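Mab-21 domain-containing protein (PDB 7LT2) senses cytosolic double-stranded RNA and, as a nucleotidyltransferase of the mab-21 family, makes the second messenger 2',3'-cGAMP from ATP and GTP in innate immunity. Local coordinates at residues Phe35-Phe46 / Trp137-Thr148; Ala261-Lys269 / Ser278-Leu286. All blocks are in the same frame, centred on the assembly; numbering follows the deposited sequence.

Contact 1 of 2, residues Phe35-Phe46 / Trp137-Thr148; sequences FVEQMKTQDPLF and WMESLVQKTLNT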
loop_
_atom_site.group_PDB
_atom_site.type_symbol
_atom_site.label_atom_id
_atom_site.label_comp_id
_atom_site.label_asym_id
_atom_site.label_seq_id
_atom_site.Cartn_x
_atom_site.Cartn_y
_atom_site.Cartn_z
ATOM N N PHE A 35 -15.991 5.131 11.669
ATOM C CA PHE A 35 -15.506 4.010 12.466
ATOM C C PHE A 35 -14.387 4.439 13.411
ATOM O O PHE A 35 -14.370 4.037 14.581
ATOM C CB PHE A 35 -15.041 2.877 11.547
ATOM C CG PHE A 35 -14.774 1.590 12.276
ATOM C CD1 PHE A 35 -15.783 0.662 12.462
ATOM C CD2 PHE A 35 -13.522 1.323 12.793
ATOM C CE1 PHE A 35 -15.540 -0.518 13.144
ATOM C CE2 PHE A 35 -13.273 0.152 13.474
ATOM C CZ PHE A 35 -14.288 -0.769 13.650
ATOM N N VAL A 36 -13.443 5.252 12.924
ATOM C CA VAL A 36 -12.312 5.654 13.759
ATOM C C VAL A 36 -12.778 6.577 14.879
ATOM O O VAL A 36 -12.265 6.510 16.007
ATOM C CB VAL A 36 -11.208 6.290 12.891
ATOM C CG1 VAL A 36 -10.167 7.020 13.749
ATOM C CG2 VAL A 36 -10.536 5.219 12.045
ATOM N N GLU A 37 -13.766 7.437 14.600
ATOM C CA GLU A 37 -14.321 8.274 15.662
ATOM C C GLU A 37 -14.954 7.420 16.751
ATOM O O GLU A 37 -14.837 7.733 17.944
ATOM C CB GLU A 37 -15.344 9.263 15.096
ATOM C CG GLU A 37 -14.726 10.476 14.423
ATOM C CD GLU A 37 -13.908 11.320 15.392
ATOM O OE1 GLU A 37 -14.413 11.636 16.489
ATOM O OE2 GLU A 37 -12.756 11.661 15.056
ATOM N N GLN A 38 -15.624 6.332 16.362
ATOM C CA GLN A 38 -16.184 5.425 17.361
ATOM C C GLN A 38 -15.083 4.705 18.127
ATOM O O GLN A 38 -15.215 4.473 19.334
ATOM C CB GLN A 38 -17.132 4.426 16.696
ATOM C CG GLN A 38 -17.923 3.557 17.676
ATOM C CD GLN A 38 -19.030 4.318 18.386
ATOM O OE1 GLN A 38 -19.197 5.527 18.202
ATOM N NE2 GLN A 38 -19.796 3.608 19.208
ATOM N N MET A 39 -13.984 4.356 17.446
ATOM C CA MET A 39 -12.840 3.760 18.134
ATOM C C MET A 39 -12.329 4.666 19.251
ATOM O O MET A 39 -11.982 4.187 20.339
ATOM C CB MET A 39 -11.715 3.468 17.143
ATOM C CG MET A 39 -11.981 2.321 16.181
ATOM S SD MET A 39 -10.691 2.178 14.918
ATOM C CE MET A 39 -9.259 1.757 15.912
ATOM N N LYS A 40 -12.274 5.977 19.000
ATOM C CA LYS A 40 -11.815 6.914 20.022
ATOM C C LYS A 40 -12.702 6.873 21.262
ATOM O O LYS A 40 -12.211 7.037 22.386
ATOM C CB LYS A 40 -11.771 8.334 19.452
ATOM C CG LYS A 40 -10.764 8.549 18.336
ATOM C CD LYS A 40 -10.907 9.972 17.794
ATOM C CE LYS A 40 -9.880 10.282 16.720
ATOM N NZ LYS A 40 -10.092 11.659 16.167
ATOM N N THR A 41 -14.012 6.662 21.083
ATOM C CA THR A 41 -14.908 6.607 22.237
ATOM C C THR A 41 -14.672 5.369 23.094
ATOM O O THR A 41 -15.071 5.357 24.265
ATOM C CB THR A 41 -16.377 6.633 21.804
ATOM O OG1 THR A 41 -16.741 5.359 21.250
ATOM C CG2 THR A 41 -16.620 7.723 20.779
ATOM N N GLN A 42 -14.030 4.340 22.540
ATOM C CA GLN A 42 -13.855 3.063 23.215
ATOM C C GLN A 42 -12.519 2.921 23.932
ATOM O O GLN A 42 -12.336 1.946 24.668
ATOM C CB GLN A 42 -14.009 1.916 22.206
ATOM C CG GLN A 42 -15.402 1.829 21.627
ATOM C CD GLN A 42 -16.453 1.734 22.710
ATOM O OE1 GLN A 42 -16.509 0.748 23.445
ATOM N NE2 GLN A 42 -17.278 2.769 22.831
ATOM N N ASP A 43 -11.587 3.858 23.745
ATOM C CA ASP A 43 -10.277 3.729 24.368
ATOM C C ASP A 43 -9.567 5.074 24.443
ATOM O O ASP A 43 -9.081 5.583 23.425
ATOM C CB ASP A 43 -9.410 2.728 23.605
ATOM C CG ASP A 43 -8.190 2.307 24.393
ATOM O OD1 ASP A 43 -8.347 1.531 25.358
ATOM O OD2 ASP A 43 -7.077 2.754 24.056
ATOM N N PRO A 44 -9.468 5.669 25.634
ATOM C CA PRO A 44 -8.751 6.947 25.752
ATOM C C PRO A 44 -7.297 6.875 25.315
ATOM O O PRO A 44 -6.770 7.867 24.799
ATOM C CB PRO A 44 -8.876 7.276 27.247
ATOM C CG PRO A 44 -10.111 6.549 27.687
ATOM C CD PRO A 44 -10.131 5.277 26.886
ATOM N N LEU A 45 -6.625 5.739 25.514
ATOM C CA LEU A 45 -5.238 5.629 25.074
ATOM C C LEU A 45 -5.139 5.681 23.554
ATOM O O LEU A 45 -4.221 6.310 23.013
ATOM C CB LEU A 45 -4.609 4.343 25.613
ATOM C CG LEU A 45 -3.147 4.082 25.231
ATOM C CD1 LEU A 45 -2.250 5.278 25.528
ATOM C CD2 LEU A 45 -2.633 2.836 25.957
ATOM N N PHE A 46 -6.078 5.044 22.842
ATOM C CA PHE A 46 -6.086 5.180 21.389
ATOM C C PHE A 46 -6.330 6.621 20.979
ATOM O O PHE A 46 -5.679 7.128 20.060
ATOM C CB PHE A 46 -7.139 4.281 20.740
ATOM C CG PHE A 46 -7.347 4.574 19.270
ATOM C CD1 PHE A 46 -6.347 4.300 18.350
ATOM C CD2 PHE A 46 -8.521 5.158 18.817
ATOM C CE1 PHE A 46 -6.521 4.585 16.997
ATOM C CE2 PHE A 46 -8.700 5.447 17.463
ATOM C CZ PHE A 46 -7.700 5.156 16.559
ATOM N N TRP A 137 -3.534 -5.581 20.403
ATOM C CA TRP A 137 -4.227 -4.437 20.985
ATOM C C TRP A 137 -5.208 -3.829 19.994
ATOM O O TRP A 137 -6.352 -3.521 20.351
ATOM C CB TRP A 137 -3.206 -3.398 21.443
ATOM C CG TRP A 137 -3.793 -2.139 21.994
ATOM C CD1 TRP A 137 -4.230 -1.930 23.268
ATOM C CD2 TRP A 137 -3.978 -0.906 21.296
ATOM N NE1 TRP A 137 -4.687 -0.638 23.405
ATOM C CE2 TRP A 137 -4.539 0.011 22.209
ATOM C CE3 TRP A 137 -3.718 -0.483 19.991
ATOM C CZ2 TRP A 137 -4.853 1.321 21.854
ATOM C CZ3 TRP A 137 -4.033 0.819 19.638
ATOM C CH2 TRP A 137 -4.593 1.706 20.568
ATOM N N MET A 138 -4.787 -3.659 18.737
ATOM C CA MET A 138 -5.677 -3.072 17.741
ATOM C C MET A 138 -6.843 -4.005 17.421
ATOM O O MET A 138 -7.983 -3.552 17.282
ATOM C CB MET A 138 -4.890 -2.732 16.472
ATOM C CG MET A 138 -5.734 -2.146 15.353
ATOM S SD MET A 138 -6.547 -0.601 15.824
ATOM C CE MET A 138 -5.158 0.523 15.868
ATOM N N GLU A 139 -6.575 -5.309 17.305
ATOM C CA GLU A 139 -7.644 -6.276 17.072
ATOM C C GLU A 139 -8.696 -6.206 18.174
ATOM O O GLU A 139 -9.901 -6.191 17.899
ATOM C CB GLU A 139 -7.050 -7.684 16.969
ATOM C CG GLU A 139 -8.064 -8.809 16.978
ATOM C CD GLU A 139 -7.405 -10.181 17.029
ATOM O OE1 GLU A 139 -6.164 -10.249 17.162
ATOM O OE2 GLU A 139 -8.132 -11.195 16.941
ATOM N N SER A 140 -8.254 -6.150 19.435
ATOM C CA SER A 140 -9.191 -6.034 20.547
ATOM C C SER A 140 -10.007 -4.748 20.456
ATOM O O SER A 140 -11.228 -4.762 20.654
ATOM C CB SER A 140 -8.425 -6.103 21.871
ATOM O OG SER A 140 -9.269 -5.826 22.970
ATOM N N LEU A 141 -9.351 -3.631 20.131
ATOM C CA LEU A 141 -10.056 -2.356 20.024
ATOM C C LEU A 141 -11.069 -2.369 18.883
ATOM O O LEU A 141 -12.179 -1.840 19.023
ATOM C CB LEU A 141 -9.049 -1.222 19.837
ATOM C CG LEU A 141 -9.600 0.181 19.594
ATOM C CD1 LEU A 141 -10.587 0.587 20.688
ATOM C CD2 LEU A 141 -8.450 1.163 19.501
ATOM N N VAL A 142 -10.711 -2.972 17.749
ATOM C CA VAL A 142 -11.647 -3.064 16.634
ATOM C C VAL A 142 -12.864 -3.905 17.012
ATOM O O VAL A 142 -14.007 -3.525 16.724
ATOM C CB VAL A 142 -10.928 -3.605 15.385
ATOM C CG1 VAL A 142 -11.934 -3.923 14.286
ATOM C CG2 VAL A 142 -9.910 -2.573 14.896
ATOM N N GLN A 143 -12.644 -5.046 17.678
ATOM C CA GLN A 143 -13.761 -5.873 18.138
ATOM C C GLN A 143 -14.652 -5.099 19.103
ATOM O O GLN A 143 -15.883 -5.120 18.987
ATOM C CB GLN A 143 -13.236 -7.149 18.809
ATOM C CG GLN A 143 -12.530 -8.127 17.879
ATOM C CD GLN A 143 -13.498 -8.976 17.074
ATOM O OE1 GLN A 143 -14.707 -8.761 17.109
ATOM N NE2 GLN A 143 -12.965 -9.946 16.340
ATOM N N LYS A 144 -14.037 -4.422 20.075
ATOM C CA LYS A 144 -14.795 -3.621 21.029
ATOM C C LYS A 144 -15.661 -2.595 20.313
ATOM O O LYS A 144 -16.831 -2.399 20.668
ATOM C CB LYS A 144 -13.829 -2.937 21.999
ATOM C CG LYS A 144 -14.476 -2.247 23.181
ATOM C CD LYS A 144 -13.412 -1.600 24.056
ATOM C CE LYS A 144 -14.027 -0.930 25.278
ATOM N NZ LYS A 144 -12.953 -0.449 26.193
ATOM N N THR A 145 -15.103 -1.949 19.286
ATOM C CA THR A 145 -15.821 -0.923 18.535
ATOM C C THR A 145 -16.958 -1.526 17.716
ATOM O O THR A 145 -18.078 -1.001 17.715
ATOM C CB THR A 145 -14.838 -0.175 17.635
ATOM O OG1 THR A 145 -13.818 0.433 18.440
ATOM C CG2 THR A 145 -15.553 0.905 16.833
ATOM N N LEU A 146 -16.687 -2.633 17.013
ATOM C CA LEU A 146 -17.727 -3.291 16.222
ATOM C C LEU A 146 -18.951 -3.637 17.068
ATOM O O LEU A 146 -20.088 -3.543 16.589
ATOM C CB LEU A 146 -17.158 -4.549 15.563
ATOM C CG LEU A 146 -16.151 -4.346 14.425
ATOM C CD1 LEU A 146 -15.384 -5.635 14.168
ATOM C CD2 LEU A 146 -16.852 -3.890 13.161
ATOM N N ASN A 147 -18.743 -4.030 18.328
ATOM C CA ASN A 147 -19.860 -4.408 19.191
ATOM C C ASN A 147 -20.779 -3.241 19.524
ATOM O O ASN A 147 -21.943 -3.473 19.875
ATOM C CB ASN A 147 -19.349 -5.019 20.503
ATOM C CG ASN A 147 -18.739 -6.390 20.314
ATOM O OD1 ASN A 147 -19.039 -7.093 19.351
ATOM N ND2 ASN A 147 -17.884 -6.786 21.251
ATOM N N THR A 148 -20.293 -2.001 19.436
ATOM C CA THR A 148 -21.105 -0.841 19.773
ATOM C C THR A 148 -21.904 -0.302 18.592
ATOM O O THR A 148 -22.710 0.614 18.781
ATOM C CB THR A 148 -20.229 0.286 20.335
ATOM O OG1 THR A 148 -19.403 0.825 19.292
ATOM C CG2 THR A 148 -19.349 -0.231 21.459
HETATM O O HOH W 1 -5.813 0.521 25.877
#
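T145 presses into helix 35-42 as a knob among F35, Q38, M39 and Q42, where two helices on the nucleotidyltransferase sheet cross steeply, their axes at 102° and 9.1 Å apart. From its CB, which lies near M39 CG and F35 CZ, the threonine forks. CG2, anti to the backbone N, sits over one face of the F35 ring, 4.0 Å from its centroid in a CH-pi contact, and touches Q38 CG. OG1 lies against M39 CA and CG but hydrogen-bonds within its own helix to L141 O, reaching it from the face opposite to T145 N. At the F35 rim, L146 CD2 packs near the ring plane, 3.6 Å from CE1.

Further along, the bend of M39 at chi3 (65°) brings CE to M138 SD and L141 CD2; CE also lies over one face of F46. L141 CD2 packs against F46 CG, while F46 CB meets W137 CH2. I75 of strand 70-77 touches F46 and M138, and L77 touches F46 and W137, joining this layer to the sheet.

Polar bonds flank this core, with K144 and T148 exposed. The extended K144 chain delivers NZ to Q42 O in the carbonyl plane. Water 1 bridges W137 NE1 and D43 OD1; D43, N-cap of helix 44-49, accepts from F46 N with OD2. Q38 NE2 donates almost straight (171°) to T148 OG1 at 2.8 Å, in the Q38 amide plane.

Contact 2 of 2, residues Ala261-Lys269 / Ser278-Leu286; sequences AVKLIKKLK and SYYIKTVFL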
loop_
_atom_site.group_PDB
_atom_site.type_symbol
_atom_site.label_atom_id
_atom_site.label_comp_id
_atom_site.label_asym_id
_atom_site.label_seq_id
_atom_site.Cartn_x
_atom_site.Cartn_y
_atom_site.Cartn_z
ATOM N N ALA A 261 2.282 3.528 -17.807
ATOM C CA ALA A 261 3.345 2.576 -18.120
ATOM C C ALA A 261 3.482 1.517 -17.032
ATOM O O ALA A 261 3.687 0.332 -17.330
ATOM C CB ALA A 261 4.669 3.316 -18.321
ATOM N N VAL A 262 3.379 1.923 -15.762
ATOM C CA VAL A 262 3.473 0.947 -14.677
ATOM C C VAL A 262 2.351 -0.071 -14.790
ATOM O O VAL A 262 2.572 -1.279 -14.651
ATOM C CB VAL A 262 3.445 1.638 -13.303
ATOM C CG1 VAL A 262 3.395 0.584 -12.193
ATOM C CG2 VAL A 262 4.660 2.513 -13.120
ATOM N N LYS A 263 1.131 0.405 -15.042
ATOM C CA LYS A 263 -0.022 -0.485 -15.066
ATOM C C LYS A 263 0.005 -1.407 -16.276
ATOM O O LYS A 263 -0.396 -2.571 -16.167
ATOM C CB LYS A 263 -1.309 0.343 -15.013
ATOM C CG LYS A 263 -1.564 0.932 -13.611
ATOM C CD LYS A 263 -2.850 1.740 -13.551
ATOM C CE LYS A 263 -2.634 3.154 -14.069
ATOM N NZ LYS A 263 -3.829 4.012 -13.829
ATOM N N LEU A 264 0.503 -0.923 -17.420
ATOM C CA LEU A 264 0.669 -1.796 -18.581
ATOM C C LEU A 264 1.632 -2.933 -18.270
ATOM O O LEU A 264 1.378 -4.087 -18.628
ATOM C CB LEU A 264 1.165 -0.991 -19.786
ATOM C CG LEU A 264 0.189 0.017 -20.392
ATOM C CD1 LEU A 264 0.926 1.014 -21.279
ATOM C CD2 LEU A 264 -0.883 -0.700 -21.188
ATOM N N ILE A 265 2.743 -2.625 -17.595
ATOM C CA ILE A 265 3.689 -3.673 -17.222
ATOM C C ILE A 265 3.083 -4.594 -16.167
ATOM O O ILE A 265 3.251 -5.819 -16.231
ATOM C CB ILE A 265 5.020 -3.052 -16.758
ATOM C CG1 ILE A 265 5.712 -2.367 -17.943
ATOM C CG2 ILE A 265 5.922 -4.111 -16.127
ATOM C CD1 ILE A 265 6.992 -1.642 -17.581
ATOM N N LYS A 266 2.352 -4.034 -15.195
ATOM C CA LYS A 266 1.698 -4.886 -14.200
ATOM C C LYS A 266 0.661 -5.795 -14.848
ATOM O O LYS A 266 0.487 -6.947 -14.430
ATOM C CB LYS A 266 1.050 -4.035 -13.100
ATOM C CG LYS A 266 2.039 -3.425 -12.117
ATOM C CD LYS A 266 1.349 -2.496 -11.120
ATOM C CE LYS A 266 0.385 -3.250 -10.225
ATOM N NZ LYS A 266 -0.131 -2.420 -9.087
ATOM N N LYS A 267 -0.043 -5.297 -15.872
ATOM C CA LYS A 267 -0.994 -6.142 -16.587
ATOM C C LYS A 267 -0.279 -7.292 -17.278
ATOM O O LYS A 267 -0.744 -8.437 -17.242
ATOM C CB LYS A 267 -1.775 -5.304 -17.603
ATOM C CG LYS A 267 -2.875 -6.058 -18.362
ATOM C CD LYS A 267 -4.035 -6.410 -17.445
ATOM C CE LYS A 267 -5.266 -6.876 -18.221
ATOM N NZ LYS A 267 -4.976 -8.105 -18.995
ATOM N N LEU A 268 0.867 -7.002 -17.903
ATOM C CA LEU A 268 1.686 -8.051 -18.501
ATOM C C LEU A 268 2.150 -9.050 -17.449
ATOM O O LEU A 268 2.155 -10.265 -17.692
ATOM C CB LEU A 268 2.885 -7.419 -19.208
ATOM C CG LEU A 268 3.856 -8.336 -19.951
ATOM C CD1 LEU A 268 3.138 -9.076 -21.070
ATOM C CD2 LEU A 268 5.036 -7.535 -20.495
ATOM N N LYS A 269 2.541 -8.554 -16.274
ATOM C CA LYS A 269 2.975 -9.429 -15.190
ATOM C C LYS A 269 1.850 -10.354 -14.746
ATOM O O LYS A 269 2.070 -11.553 -14.523
ATOM C CB LYS A 269 3.484 -8.578 -14.019
ATOM C CG LYS A 269 3.975 -9.368 -12.807
ATOM C CD LYS A 269 2.887 -9.558 -11.750
ATOM C CE LYS A 269 2.556 -8.251 -11.040
ATOM N NZ LYS A 269 1.581 -8.460 -9.933
ATOM N N SER A 278 3.870 -6.974 -7.209
ATOM C CA SER A 278 3.661 -5.641 -7.768
ATOM C C SER A 278 4.644 -4.622 -7.198
ATOM O O SER A 278 5.100 -3.729 -7.920
ATOM C CB SER A 278 2.222 -5.191 -7.526
ATOM O OG SER A 278 1.311 -6.010 -8.239
ATOM N N TYR A 279 4.992 -4.736 -5.913
ATOM C CA TYR A 279 5.909 -3.753 -5.338
ATOM C C TYR A 279 7.289 -3.837 -5.972
ATOM O O TYR A 279 8.029 -2.846 -5.970
ATOM C CB TYR A 279 6.017 -3.920 -3.821
ATOM C CG TYR A 279 6.822 -2.816 -3.153
ATOM C CD1 TYR A 279 6.344 -1.508 -3.104
ATOM C CD2 TYR A 279 8.061 -3.080 -2.585
ATOM C CE1 TYR A 279 7.081 -0.495 -2.494
ATOM C CE2 TYR A 279 8.798 -2.078 -1.972
ATOM C CZ TYR A 279 8.309 -0.788 -1.935
ATOM O OH TYR A 279 9.056 0.196 -1.321
ATOM N N TYR A 280 7.656 -5.003 -6.511
ATOM C CA TYR A 280 8.944 -5.113 -7.187
ATOM C C TYR A 280 8.949 -4.294 -8.470
ATOM O O TYR A 280 9.972 -3.699 -8.830
ATOM C CB TYR A 280 9.277 -6.580 -7.487
ATOM C CG TYR A 280 9.192 -7.516 -6.293
ATOM C CD1 TYR A 280 9.173 -7.028 -4.991
ATOM C CD2 TYR A 280 9.136 -8.888 -6.476
ATOM C CE1 TYR A 280 9.088 -7.883 -3.906
ATOM C CE2 TYR A 280 9.058 -9.753 -5.398
ATOM C CZ TYR A 280 9.033 -9.243 -4.117
ATOM O OH TYR A 280 8.950 -10.097 -3.039
ATOM N N ILE A 281 7.815 -4.255 -9.174
ATOM C CA ILE A 281 7.701 -3.404 -10.356
ATOM C C ILE A 281 7.702 -1.936 -9.953
ATOM O O ILE A 281 8.383 -1.108 -10.574
ATOM C CB ILE A 281 6.442 -3.774 -11.158
ATOM C CG1 ILE A 281 6.583 -5.182 -11.740
ATOM C CG2 ILE A 281 6.202 -2.771 -12.281
ATOM C CD1 ILE A 281 5.288 -5.745 -12.286
ATOM N N LYS A 282 6.941 -1.588 -8.910
ATOM C CA LYS A 282 6.975 -0.222 -8.390
ATOM C C LYS A 282 8.399 0.189 -8.040
ATOM O O LYS A 282 8.831 1.302 -8.362
ATOM C CB LYS A 282 6.068 -0.106 -7.161
ATOM C CG LYS A 282 5.824 1.328 -6.690
ATOM C CD LYS A 282 5.118 1.352 -5.339
ATOM C CE LYS A 282 4.806 2.779 -4.896
ATOM N NZ LYS A 282 4.297 2.816 -3.494
ATOM N N THR A 283 9.152 -0.719 -7.408
ATOM C CA THR A 283 10.527 -0.426 -7.018
ATOM C C THR A 283 11.407 -0.166 -8.233
ATOM O O THR A 283 12.243 0.746 -8.219
ATOM C CB THR A 283 11.092 -1.577 -6.182
ATOM O OG1 THR A 283 10.346 -1.698 -4.962
ATOM C CG2 THR A 283 12.559 -1.333 -5.851
ATOM N N VAL A 284 11.249 -0.967 -9.290
ATOM C CA VAL A 284 12.003 -0.722 -10.516
ATOM C C VAL A 284 11.741 0.692 -11.027
ATOM O O VAL A 284 12.669 1.404 -11.430
ATOM C CB VAL A 284 11.664 -1.787 -11.576
ATOM C CG1 VAL A 284 12.137 -1.356 -12.952
ATOM C CG2 VAL A 284 12.294 -3.122 -11.196
ATOM N N PHE A 285 10.485 1.141 -10.978
ATOM C CA PHE A 285 10.181 2.488 -11.458
ATOM C C PHE A 285 10.762 3.570 -10.551
ATOM O O PHE A 285 11.159 4.629 -11.048
ATOM C CB PHE A 285 8.670 2.671 -11.630
ATOM C CG PHE A 285 8.174 2.258 -12.987
ATOM C CD1 PHE A 285 7.958 0.919 -13.277
ATOM C CD2 PHE A 285 7.960 3.205 -13.983
ATOM C CE1 PHE A 285 7.516 0.529 -14.529
ATOM C CE2 PHE A 285 7.517 2.824 -15.239
ATOM C CZ PHE A 285 7.295 1.483 -15.515
ATOM N N LEU A 286 10.841 3.331 -9.237
ATOM C CA LEU A 286 11.549 4.271 -8.368
ATOM C C LEU A 286 13.005 4.419 -8.795
ATOM O O LEU A 286 13.536 5.534 -8.841
ATOM C CB LEU A 286 11.462 3.826 -6.905
ATOM C CG LEU A 286 10.086 3.821 -6.239
ATOM C CD1 LEU A 286 10.189 3.290 -4.822
ATOM C CD2 LEU A 286 9.477 5.223 -6.239
#
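V262 CG2 stands squarely over the centre of the F285 ring, 3.3 Å from its centroid and only 6° off the ring normal, in the tightest part of this helix pair. With chi1 at 174°, CG1 is anti to the backbone N, leaving CG2 to face the ring, where it touches all six carbons at similar distances. I265 CD1 meets the same ring differently, at its edge and near its plane, 3.8 Å from CZ. T308 of helix 301-318 touches both I265 and F285, extending the buried cluster to a third helix.

One turn before F285, I281 fits as a knob among V262, I265, K266 and K269. Its two branches divide the hole. I281 CG2 faces I265 CG2 at 4.1 Å. I281 CD1 reaches the aliphatic parts of the lysines, 3.8 Å from K269 CB, and touches K266 CG.

Toward S278 the packing gives way to a looser, polar margin, where K269 and S278 are partly exposed and both lysine chains run past the serine. K269 is bent at chi2 and chi3, which steers NZ to donate to S278 OG at 3.0 Å. K266 passes the same hydroxyl with its CE, while its NZ is hydrogen-bonded to L63 O.

The helices run roughly antiparallel, at 144° with axes 10.4 Å apart, and form a helical hairpin of the Mab-21 HhH/H2TH-like domain. By similarity K266 and residues 278-282 bind ATP, so the hairpin's polar end is consistent with a nucleotide-binding wall as in related cGAS-like enzymes.

Contact 1 and contact 2 lie on opposite sides of the chain's centre, 36 Å apart between centres and about 22 Å between nearest atoms. They follow in series: the long connection closed by contact 1 is complete before 261-269 begins, whereas contact 2 joins two helices separated by a short turn. Contact 1 packs helices 18-42, 44-49 and 131-147 against strands 70-77 and 188-200, which carry the metal-ligand residues E70, D72 and D193 assigned by similarity. Contact 2 belongs to the helical HhH/H2TH-like domain. The nucleotide site predicted by similarity draws on both parts: metal ligands from the sheet that contact 1 backs, and K266 and residues 278-282 from the helices of contact 2.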